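Local coordinates for cellobiose 2-epimerase (Caldibacillus thermoamylovorans, PDB 5ZHB), which catalyses the epimerization at C2 of the reducing-end sugar of cellobiose and probably of related disaccharides such as lactose, at residues H110-T122 / A133-E145. Residues are numbered along the deposited sequence; the frame is centred on the assembly and turned at random.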
loop_
_atom_site.group_PDB
_atom_site.type_symbol
_atom_site.label_atom_id
_atom_site.label_comp_id
_atom_site.label_asym_id
_atom_site.label_seq_id
_atom_site.Cartn_x
_atom_site.Cartn_y
_atom_site.Cartn_z
ATOM N N HIS A 110 1.556 11.450 10.805
ATOM C CA HIS A 110 2.456 10.323 10.650
ATOM C C HIS A 110 3.059 10.422 9.241
ATOM O O HIS A 110 2.329 10.693 8.282
ATOM C CB HIS A 110 1.679 9.031 10.917
ATOM C CG HIS A 110 2.596 7.893 11.207
ATOM N ND1 HIS A 110 3.538 7.464 10.287
ATOM C CD2 HIS A 110 2.786 7.174 12.320
ATOM C CE1 HIS A 110 4.247 6.473 10.812
ATOM N NE2 HIS A 110 3.807 6.271 12.055
ATOM N N VAL A 111 4.371 10.184 9.130
ATOM C CA VAL A 111 5.071 10.196 7.846
ATOM C C VAL A 111 4.409 9.215 6.871
ATOM O O VAL A 111 4.274 9.505 5.698
ATOM C CB VAL A 111 6.572 9.901 8.061
ATOM C CG1 VAL A 111 7.299 9.665 6.742
ATOM C CG2 VAL A 111 7.283 11.001 8.832
ATOM N N TYR A 112 3.943 8.064 7.369
ATOM C CA TYR A 112 3.302 7.039 6.552
ATOM C C TYR A 112 2.077 7.621 5.870
ATOM O O TYR A 112 1.850 7.391 4.683
ATOM C CB TYR A 112 2.926 5.870 7.459
ATOM C CG TYR A 112 2.198 4.681 6.853
ATOM C CD1 TYR A 112 2.585 4.123 5.638
ATOM C CD2 TYR A 112 1.201 4.045 7.568
ATOM C CE1 TYR A 112 1.943 3.008 5.137
ATOM C CE2 TYR A 112 0.551 2.930 7.077
ATOM C CZ TYR A 112 0.922 2.415 5.852
ATOM O OH TYR A 112 0.279 1.302 5.385
ATOM N N ALA A 113 1.292 8.395 6.626
ATOM C CA ALA A 113 0.112 9.001 6.047
ATOM C C ALA A 113 0.495 10.066 5.014
ATOM O O ALA A 113 -0.167 10.162 3.982
ATOM C CB ALA A 113 -0.788 9.510 7.168
ATOM N N GLN A 114 1.542 10.857 5.277
ATOM C CA GLN A 114 1.952 11.911 4.359
ATOM C C GLN A 114 2.410 11.284 3.039
ATOM O O GLN A 114 2.090 11.784 1.968
ATOM C CB GLN A 114 3.024 12.842 4.928
ATOM C CG GLN A 114 2.774 13.334 6.351
ATOM C CD GLN A 114 1.351 13.784 6.628
ATOM O OE1 GLN A 114 0.778 14.590 5.892
ATOM N NE2 GLN A 114 0.760 13.261 7.684
ATOM N N ALA A 115 3.121 10.161 3.133
ATOM C CA ALA A 115 3.538 9.409 1.943
ATOM C C ALA A 115 2.343 8.994 1.084
ATOM O O ALA A 115 2.320 9.250 -0.132
ATOM C CB ALA A 115 4.384 8.207 2.345
ATOM N N PHE A 116 1.356 8.344 1.711
ATOM C CA PHE A 116 0.140 7.965 1.009
ATOM C C PHE A 116 -0.520 9.181 0.346
ATOM O O PHE A 116 -1.067 9.038 -0.725
ATOM C CB PHE A 116 -0.800 7.142 1.901
ATOM C CG PHE A 116 -0.582 5.658 1.597
ATOM C CD1 PHE A 116 -1.010 5.128 0.396
ATOM C CD2 PHE A 116 0.137 4.842 2.456
ATOM C CE1 PHE A 116 -0.736 3.808 0.044
ATOM C CE2 PHE A 116 0.418 3.516 2.108
ATOM C CZ PHE A 116 -0.019 3.005 0.911
ATOM N N GLY A 117 -0.452 10.363 0.958
ATOM C CA GLY A 117 -0.977 11.585 0.348
ATOM C C GLY A 117 -0.284 11.923 -0.964
ATOM O O GLY A 117 -0.940 12.135 -1.993
ATOM N N VAL A 118 1.049 11.868 -0.936
ATOM C CA VAL A 118 1.835 12.111 -2.141
ATOM C C VAL A 118 1.474 11.122 -3.233
ATOM O O VAL A 118 1.234 11.509 -4.388
ATOM C CB VAL A 118 3.331 12.051 -1.809
ATOM C CG1 VAL A 118 4.197 12.000 -3.062
ATOM C CG2 VAL A 118 3.704 13.194 -0.887
ATOM N N TYR A 119 1.401 9.831 -2.857
ATOM C CA TYR A 119 1.082 8.782 -3.817
ATOM C C TYR A 119 -0.276 9.030 -4.479
ATOM O O TYR A 119 -0.417 8.875 -5.695
ATOM C CB TYR A 119 1.066 7.445 -3.072
ATOM C CG TYR A 119 0.964 6.195 -3.941
ATOM C CD1 TYR A 119 1.817 5.978 -5.021
ATOM C CD2 TYR A 119 0.044 5.213 -3.656
ATOM C CE1 TYR A 119 1.766 4.821 -5.775
ATOM C CE2 TYR A 119 -0.048 4.059 -4.422
ATOM C CZ TYR A 119 0.830 3.849 -5.475
ATOM O OH TYR A 119 0.722 2.688 -6.189
ATOM N N ALA A 120 -1.301 9.352 -3.680
ATOM C CA ALA A 120 -2.652 9.517 -4.214
ATOM C C ALA A 120 -2.822 10.815 -5.019
ATOM O O ALA A 120 -3.484 10.814 -6.076
ATOM C CB ALA A 120 -3.636 9.432 -3.100
ATOM N N LEU A 121 -2.217 11.891 -4.524
ATOM C CA LEU A 121 -2.322 13.205 -5.155
ATOM C C LEU A 121 -1.605 13.201 -6.502
ATOM O O LEU A 121 -2.107 13.781 -7.458
ATOM C CB LEU A 121 -1.765 14.280 -4.220
ATOM C CG LEU A 121 -2.641 14.650 -3.018
ATOM C CD1 LEU A 121 -1.819 15.381 -2.001
ATOM C CD2 LEU A 121 -3.829 15.482 -3.427
ATOM N N THR A 122 -0.447 12.520 -6.584
ATOM C CA THR A 122 0.273 12.410 -7.842
ATOM C C THR A 122 -0.531 11.574 -8.829
ATOM O O THR A 122 -0.636 11.960 -9.986
ATOM C CB THR A 122 1.709 11.922 -7.633
ATOM O OG1 THR A 122 1.758 10.657 -6.975
ATOM C CG2 THR A 122 2.507 12.921 -6.818
ATOM N N ALA A 133 -3.525 19.864 -6.914
ATOM C CA ALA A 133 -3.216 18.512 -6.460
ATOM C C ALA A 133 -1.703 18.311 -6.427
ATOM O O ALA A 133 -1.177 17.786 -5.450
ATOM C CB ALA A 133 -3.906 17.491 -7.351
ATOM N N LEU A 134 -0.998 18.769 -7.478
ATOM C CA LEU A 134 0.444 18.589 -7.550
ATOM C C LEU A 134 1.153 19.436 -6.488
ATOM O O LEU A 134 2.121 18.962 -5.885
ATOM C CB LEU A 134 0.983 18.880 -8.954
ATOM C CG LEU A 134 2.511 18.845 -9.096
ATOM C CD1 LEU A 134 3.066 17.486 -8.675
ATOM C CD2 LEU A 134 2.992 19.187 -10.509
ATOM N N ASP A 135 0.685 20.678 -6.272
ATOM C CA ASP A 135 1.219 21.561 -5.236
ATOM C C ASP A 135 1.052 20.927 -3.852
ATOM O O ASP A 135 1.901 21.038 -2.976
ATOM C CB ASP A 135 0.485 22.896 -5.222
ATOM C CG ASP A 135 0.924 23.889 -4.149
ATOM O OD1 ASP A 135 2.113 24.276 -4.149
ATOM O OD2 ASP A 135 0.076 24.263 -3.298
ATOM N N TYR A 136 -0.109 20.329 -3.625
ATOM C CA TYR A 136 -0.367 19.651 -2.362
ATOM C C TYR A 136 0.660 18.539 -2.184
ATOM O O TYR A 136 1.248 18.415 -1.113
ATOM C CB TYR A 136 -1.817 19.177 -2.355
ATOM C CG TYR A 136 -2.837 20.172 -1.817
ATOM C CD1 TYR A 136 -2.652 20.805 -0.593
ATOM C CD2 TYR A 136 -4.011 20.441 -2.512
ATOM C CE1 TYR A 136 -3.598 21.693 -0.095
ATOM C CE2 TYR A 136 -4.972 21.316 -2.019
ATOM C CZ TYR A 136 -4.770 21.939 -0.802
ATOM O OH TYR A 136 -5.717 22.779 -0.282
ATOM N N ALA A 137 0.907 17.777 -3.272
ATOM C CA ALA A 137 1.858 16.670 -3.236
ATOM C C ALA A 137 3.253 17.173 -2.863
ATOM O O ALA A 137 3.915 16.638 -1.959
ATOM C CB ALA A 137 1.869 15.940 -4.564
ATOM N N LYS A 138 3.662 18.268 -3.508
ATOM C CA LYS A 138 4.945 18.882 -3.211
ATOM C C LYS A 138 5.010 19.385 -1.774
ATOM O O LYS A 138 6.054 19.244 -1.154
ATOM C CB LYS A 138 5.285 19.982 -4.221
ATOM C CG LYS A 138 5.439 19.484 -5.655
ATOM C CD LYS A 138 6.022 20.520 -6.605
ATOM C CE LYS A 138 5.844 20.190 -8.049
ATOM N NZ LYS A 138 6.330 21.285 -8.888
ATOM N N GLN A 139 3.936 19.981 -1.235
ATOM C CA GLN A 139 3.957 20.375 0.171
ATOM C C GLN A 139 4.222 19.178 1.098
ATOM O O GLN A 139 4.971 19.285 2.065
ATOM C CB GLN A 139 2.672 21.032 0.671
ATOM C CG GLN A 139 2.398 22.407 0.074
ATOM C CD GLN A 139 1.125 23.016 0.622
ATOM O OE1 GLN A 139 0.907 23.024 1.843
ATOM N NE2 GLN A 139 0.270 23.488 -0.279
ATOM N N LEU A 140 3.543 18.051 0.863
ATOM C CA LEU A 140 3.724 16.885 1.715
ATOM C C LEU A 140 5.146 16.346 1.575
ATOM O O LEU A 140 5.739 15.984 2.572
ATOM C CB LEU A 140 2.678 15.820 1.374
ATOM C CG LEU A 140 1.218 16.251 1.527
ATOM C CD1 LEU A 140 0.229 15.162 1.123
ATOM C CD2 LEU A 140 0.983 16.674 2.963
ATOM N N TYR A 141 5.665 16.281 0.340
ATOM C CA TYR A 141 7.051 15.900 0.072
ATOM C C TYR A 141 7.995 16.754 0.927
ATOM O O TYR A 141 8.903 16.249 1.581
ATOM C CB TYR A 141 7.303 16.009 -1.442
ATOM C CG TYR A 141 8.761 15.953 -1.885
ATOM C CD1 TYR A 141 9.534 14.815 -1.668
ATOM C CD2 TYR A 141 9.381 17.047 -2.490
ATOM C CE1 TYR A 141 10.871 14.772 -2.026
ATOM C CE2 TYR A 141 10.718 17.011 -2.871
ATOM C CZ TYR A 141 11.457 15.861 -2.659
ATOM O OH TYR A 141 12.777 15.802 -2.997
ATOM N N LYS A 142 7.734 18.061 0.968
ATOM C CA LYS A 142 8.588 18.989 1.693
ATOM C C LYS A 142 8.587 18.653 3.187
ATOM O O LYS A 142 9.630 18.629 3.844
ATOM C CB LYS A 142 8.099 20.385 1.284
ATOM C CG LYS A 142 9.136 21.503 1.357
ATOM C CD LYS A 142 9.101 22.362 2.615
ATOM C CE LYS A 142 10.451 22.928 2.983
ATOM N NZ LYS A 142 11.193 23.497 1.848
ATOM N N LEU A 143 7.396 18.359 3.729
ATOM C CA LEU A 143 7.282 17.974 5.119
ATOM C C LEU A 143 8.110 16.727 5.396
ATOM O O LEU A 143 8.810 16.667 6.390
ATOM C CB LEU A 143 5.805 17.775 5.473
ATOM C CG LEU A 143 4.990 19.067 5.589
ATOM C CD1 LEU A 143 3.506 18.807 5.676
ATOM C CD2 LEU A 143 5.472 19.841 6.808
ATOM N N ILE A 144 7.985 15.718 4.524
ATOM C CA ILE A 144 8.601 14.427 4.770
ATOM C C ILE A 144 10.114 14.609 4.736
ATOM O O ILE A 144 10.818 13.975 5.501
ATOM C CB ILE A 144 8.130 13.358 3.754
ATOM C CG1 ILE A 144 6.590 13.093 3.841
ATOM C CG2 ILE A 144 8.918 12.064 3.953
ATOM C CD1 ILE A 144 5.985 12.505 2.572
ATOM N N GLU A 145 10.583 15.462 3.822
ATOM C CA GLU A 145 12.014 15.665 3.612
ATOM C C GLU A 145 12.646 16.503 4.720
ATOM O O GLU A 145 13.859 16.431 4.911
ATOM C CB GLU A 145 12.273 16.333 2.257
ATOM C CG GLU A 145 12.121 15.395 1.060
ATOM C CD GLU A 145 12.979 14.155 1.185
ATOM O OE1 GLU A 145 14.201 14.373 1.177
ATOM O OE2 GLU A 145 12.495 13.002 1.337
#
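An antiparallel helix hairpin of the (alpha/alpha)6 barrel, the fold of the GlcNAc 2-epimerase family, brings Val118 and Leu121 against Ala137, Leu140 and Ile144. Helix 111-122 is the inner one. Its other side meets helices 49-66 and 183-199, while 133-145 packs outside it. The axes of the two segments come within 8.5 Å. Their N-to-C directions differ by 158°, and the packing is knobs-into-holes from both sides.

Leu121 sits among Ala133, Tyr136, Ala137 and Leu140. Its CD1 reaches Leu140 CD1 at 3.7 Å, and the two side chains cross at about a right angle. Val118 fits among Ala137, Leu140, Tyr141 and Ile144. With CG1 anti to the backbone N (chi1 168°), Val118 CG2 stands beside that N, 3.6 Å from Leu140 CB. Gly117 leaves room for Leu140 CD1, 3.9 Å from Gly117 CA.

Gln114 bends at chi2 (-44°), and its NE2 bonds back to His110 O from above the carbonyl plane. Gln114 OE1 accepts from Leu94 N, outside both segments, and lies 3.6 Å from Leu140 CD2. Toward the N-terminus of helix 111-122, Ile144 sits among Val111, Gln114, Ala115 and Val118. Ile144 CD1 is 3.7 Å from Ala115 N. Ile144 CG2 meets Val111 CG1 at 4.0 Å.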